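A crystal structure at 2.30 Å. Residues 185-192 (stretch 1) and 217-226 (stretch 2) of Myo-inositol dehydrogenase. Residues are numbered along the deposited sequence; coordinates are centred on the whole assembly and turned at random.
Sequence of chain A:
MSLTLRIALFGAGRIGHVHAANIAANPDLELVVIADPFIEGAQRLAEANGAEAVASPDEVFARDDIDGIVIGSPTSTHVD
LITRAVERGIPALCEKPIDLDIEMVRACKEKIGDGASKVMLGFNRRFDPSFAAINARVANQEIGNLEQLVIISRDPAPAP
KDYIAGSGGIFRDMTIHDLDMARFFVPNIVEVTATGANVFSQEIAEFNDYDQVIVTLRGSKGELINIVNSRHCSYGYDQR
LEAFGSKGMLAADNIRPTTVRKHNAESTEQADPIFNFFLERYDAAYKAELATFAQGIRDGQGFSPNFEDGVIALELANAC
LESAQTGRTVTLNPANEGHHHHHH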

# COMPACT_ATOMS: atom_id res chain seq x y z
N PHE A 185 -7.51 -6.65 -24.68
CA PHE A 185 -8.43 -7.30 -23.76
C PHE A 185 -9.75 -7.67 -24.41
O PHE A 185 -10.28 -8.76 -24.18
N VAL A 186 -10.29 -6.76 -25.22
CA VAL A 186 -11.57 -6.96 -25.90
C VAL A 186 -11.38 -6.57 -27.36
O VAL A 186 -11.59 -5.42 -27.74
N PRO A 187 -10.98 -7.55 -28.20
CA PRO A 187 -10.72 -7.37 -29.63
C PRO A 187 -11.86 -6.75 -30.42
O PRO A 187 -11.64 -5.93 -31.31
N ASN A 188 -13.08 -7.15 -30.08
CA ASN A 188 -14.26 -6.68 -30.79
C ASN A 188 -14.99 -5.50 -30.16
O ASN A 188 -15.83 -5.66 -29.27
N ILE A 189 -14.68 -4.30 -30.65
CA ILE A 189 -15.31 -3.08 -30.18
C ILE A 189 -16.39 -2.70 -31.19
O ILE A 189 -16.15 -2.72 -32.40
N VAL A 190 -17.58 -2.36 -30.71
CA VAL A 190 -18.66 -2.00 -31.62
C VAL A 190 -19.03 -0.52 -31.60
O VAL A 190 -19.38 0.03 -32.64
N GLU A 191 -18.93 0.12 -30.44
CA GLU A 191 -19.27 1.54 -30.33
C GLU A 191 -18.18 2.37 -29.66
O GLU A 191 -17.43 1.86 -28.82
N VAL A 192 -18.12 3.65 -30.02
CA VAL A 192 -17.13 4.54 -29.47
C VAL A 192 -17.72 5.87 -29.02
O VAL A 192 -18.43 6.54 -29.77
N LEU A 217 -15.73 2.80 -24.56
CA LEU A 217 -15.97 1.89 -25.68
C LEU A 217 -16.91 0.76 -25.27
O LEU A 217 -16.86 0.30 -24.13
N ARG A 218 -17.76 0.33 -26.19
CA ARG A 218 -18.66 -0.79 -25.91
C ARG A 218 -18.14 -2.01 -26.66
O ARG A 218 -17.90 -1.96 -27.87
N GLY A 219 -17.94 -3.10 -25.92
CA GLY A 219 -17.47 -4.35 -26.51
C GLY A 219 -18.65 -5.16 -27.01
O GLY A 219 -19.78 -4.97 -26.55
N SER A 220 -18.40 -6.09 -27.93
CA SER A 220 -19.45 -6.92 -28.51
C SER A 220 -20.31 -7.69 -27.52
O SER A 220 -21.43 -8.09 -27.85
N LYS A 221 -19.82 -7.90 -26.31
CA LYS A 221 -20.59 -8.63 -25.31
C LYS A 221 -21.05 -7.75 -24.14
O LYS A 221 -21.37 -8.26 -23.07
N GLY A 222 -21.08 -6.44 -24.34
CA GLY A 222 -21.50 -5.56 -23.27
C GLY A 222 -20.37 -5.06 -22.38
O GLY A 222 -20.62 -4.39 -21.38
N GLU A 223 -19.13 -5.40 -22.71
CA GLU A 223 -18.01 -4.93 -21.92
C GLU A 223 -17.90 -3.42 -22.09
O GLU A 223 -18.20 -2.88 -23.17
N LEU A 224 -17.50 -2.73 -21.03
CA LEU A 224 -17.33 -1.28 -21.08
C LEU A 224 -15.87 -0.96 -20.81
O LEU A 224 -15.34 -1.29 -19.74
N ILE A 225 -15.22 -0.33 -21.78
CA ILE A 225 -13.83 0.05 -21.62
C ILE A 225 -13.83 1.56 -21.42
O ILE A 225 -14.32 2.31 -22.27
N ASN A 226 -13.28 2.01 -20.30
CA ASN A 226 -13.26 3.44 -19.98
C ASN A 226 -11.82 3.96 -19.89
O ASN A 226 -11.03 3.51 -19.05

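The backbone fixes where each side chain can go. Strand 189-192 runs antiparallel to strand 217-219, with an angle of 155° between their directions and a closest approach of 4.8 Å. The bridges are I189 with G219, E191 with R218 and V192 with L217, and the one-residue shift between the first two marks a beta bulge. At the bulge the carbonyl R218 O accepts two backbone hydrogen bonds, from V190 N at 2.9 Å and a weak one from E191 N at 3.5 Å. V190, with psi at -34°, departs from the extended geometry of its neighbours. R218 N returns a bond to E191 O at 3.1 Å, and S220 N bonds to N188 O at 2.9 Å.

The apolar packing involves V186, I189, V192, L217 and I225. V192 (chi1 t) and L217 (chi1 m, chi2 t) lie on the same face of the sheet, and their ends meet with V192 CG2 3.6 Å from L217 CD2. I189 starts sideways, but its m, m rotamer brings the end of the chain nearer: I189 CD1 lies 4.0 Å from I225 CD1, while I189 CG2 is 3.9 Å from L217 CB. I189 CD1 is also 4.4 Å from L217 CB, so the end of the side chain lies against both L217 and I225. I225 points toward stretch 1 with chi1 m and chi2 p, and its CD1 also stands 4.2 Å from V186 CG2. V186, just past a helix, points toward stretch 2; in its t rotamer the other methyl, CG1, lies 4.0 Å from G219 CA.

That methyl bears on the glycine. An ideal CB on G219 would fall 2.9 Å from V186 CG1 and 2.4 Å from E223 OE1, so both neighbours occupy the space a side chain would need. G219 opens a type I turn that ends at G222, where phi of 91° would jam a CB against the preceding carbonyl oxygen. E223, also directed toward stretch 1, has chi1 m and an off-rotamer chi2 of 98°. Its carboxylate folds back on the turn, where E223 OE1 accepts a hydrogen bond from K221 N at 2.9 Å, and E223 OE2 comes within 3.8 Å of V186 CG1.

On the other face, E191 and R218 form a salt bridge, with E191 OE1 3.1 Å from R218 NE. E191 (m, t, chi3 -33°) brings its end nearer to stretch 2, whereas R218 is extended through chi1 and chi2 (both t) before chi3 turns to m. The carboxylate oxygen approaches the guanidinium obliquely. Water 2 joins the pair, donating to E191 OE1 at a short 2.4 Å and accepting from R218 NE at 3.1 Å. The aliphatic part of the arginine also packs: R218 CG is 3.8 Å from V190 CG2.

Nearer the turn, N188 (chi1 m) and S220 (chi1 p) both start sideways, with N188 CB 3.4 Å from S220 OG. Water 1 links them, donating to N188 OD1 at 3.1 Å and hydrogen-bonding S220 OG at 2.9 Å.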

# COMPACT_ATOMS: atom_id res chain seq x y z
CB PHE A 185 -8.71 -6.38 -22.55
CG PHE A 185 -7.66 -6.48 -21.47
CD1 PHE A 185 -7.81 -7.35 -20.40
CD2 PHE A 185 -6.50 -5.71 -21.54
CE1 PHE A 185 -6.80 -7.46 -19.43
CE2 PHE A 185 -5.50 -5.82 -20.58
CZ PHE A 185 -5.65 -6.69 -19.52
CB VAL A 186 -12.66 -6.08 -25.28
CG1 VAL A 186 -14.00 -6.35 -25.94
CG2 VAL A 186 -12.73 -6.32 -23.77
CB PRO A 187 -10.43 -8.80 -30.12
CG PRO A 187 -9.94 -9.49 -28.89
CD PRO A 187 -10.83 -8.96 -27.82
CB ASN A 188 -15.22 -7.86 -30.95
CG ASN A 188 -14.51 -9.09 -31.49
OD1 ASN A 188 -14.89 -10.23 -31.18
ND2 ASN A 188 -13.47 -8.88 -32.30
CB ILE A 189 -14.29 -1.93 -30.07
CG1 ILE A 189 -13.12 -2.35 -29.16
CG2 ILE A 189 -14.98 -0.67 -29.57
CD1 ILE A 189 -13.50 -2.67 -27.73
CB VAL A 190 -19.92 -2.86 -31.36
CG1 VAL A 190 -19.62 -4.32 -31.62
CG2 VAL A 190 -20.40 -2.68 -29.93
CB GLU A 191 -20.59 1.73 -29.57
CG GLU A 191 -21.78 0.98 -30.16
CD GLU A 191 -23.11 1.38 -29.53
OE1 GLU A 191 -23.14 1.70 -28.33
OE2 GLU A 191 -24.13 1.35 -30.24
CB VAL A 192 -16.03 4.82 -30.50
CG1 VAL A 192 -15.07 5.87 -29.98
CG2 VAL A 192 -15.28 3.53 -30.80
CB LEU A 217 -14.65 1.26 -26.15
CG LEU A 217 -13.43 2.14 -26.40
CD1 LEU A 217 -12.21 1.26 -26.60
CD2 LEU A 217 -13.66 3.02 -27.62
CB ARG A 218 -20.09 -0.50 -26.38
CG ARG A 218 -21.02 -1.71 -26.29
CD ARG A 218 -22.47 -1.34 -26.63
NE ARG A 218 -22.88 -0.17 -25.88
CZ ARG A 218 -23.89 -0.13 -25.03
NH1 ARG A 218 -24.61 -1.23 -24.81
NH2 ARG A 218 -24.17 1.00 -24.40
CB SER A 220 -18.83 -7.89 -29.51
OG SER A 220 -17.83 -8.68 -28.90
CB LYS A 221 -19.78 -9.82 -24.78
CG LYS A 221 -19.43 -10.85 -25.85
CD LYS A 221 -18.63 -12.01 -25.28
CE LYS A 221 -18.28 -13.02 -26.37
NZ LYS A 221 -17.64 -14.27 -25.85
CB GLU A 223 -16.69 -5.57 -22.37
CG GLU A 223 -16.69 -7.08 -22.41
CD GLU A 223 -16.96 -7.62 -23.80
OE1 GLU A 223 -17.74 -6.99 -24.56
OE2 GLU A 223 -16.40 -8.68 -24.13
CB LEU A 224 -18.22 -0.57 -20.05
CG LEU A 224 -19.73 -0.69 -20.32
CD1 LEU A 224 -20.51 0.03 -19.21
CD2 LEU A 224 -20.06 -0.08 -21.70
CB ILE A 225 -12.99 -0.31 -22.86
CG1 ILE A 225 -12.99 -1.83 -23.09
CG2 ILE A 225 -11.56 0.15 -22.65
CD1 ILE A 225 -14.23 -2.35 -23.76
CB ASN A 226 -14.02 3.65 -18.67
CG ASN A 226 -14.18 5.11 -18.31
OD1 ASN A 226 -14.74 5.90 -19.07
ND2 ASN A 226 -13.70 5.47 -17.14
O HOH W 1 -17.46 -11.39 -29.94
O HOH W 2 -22.01 2.73 -26.44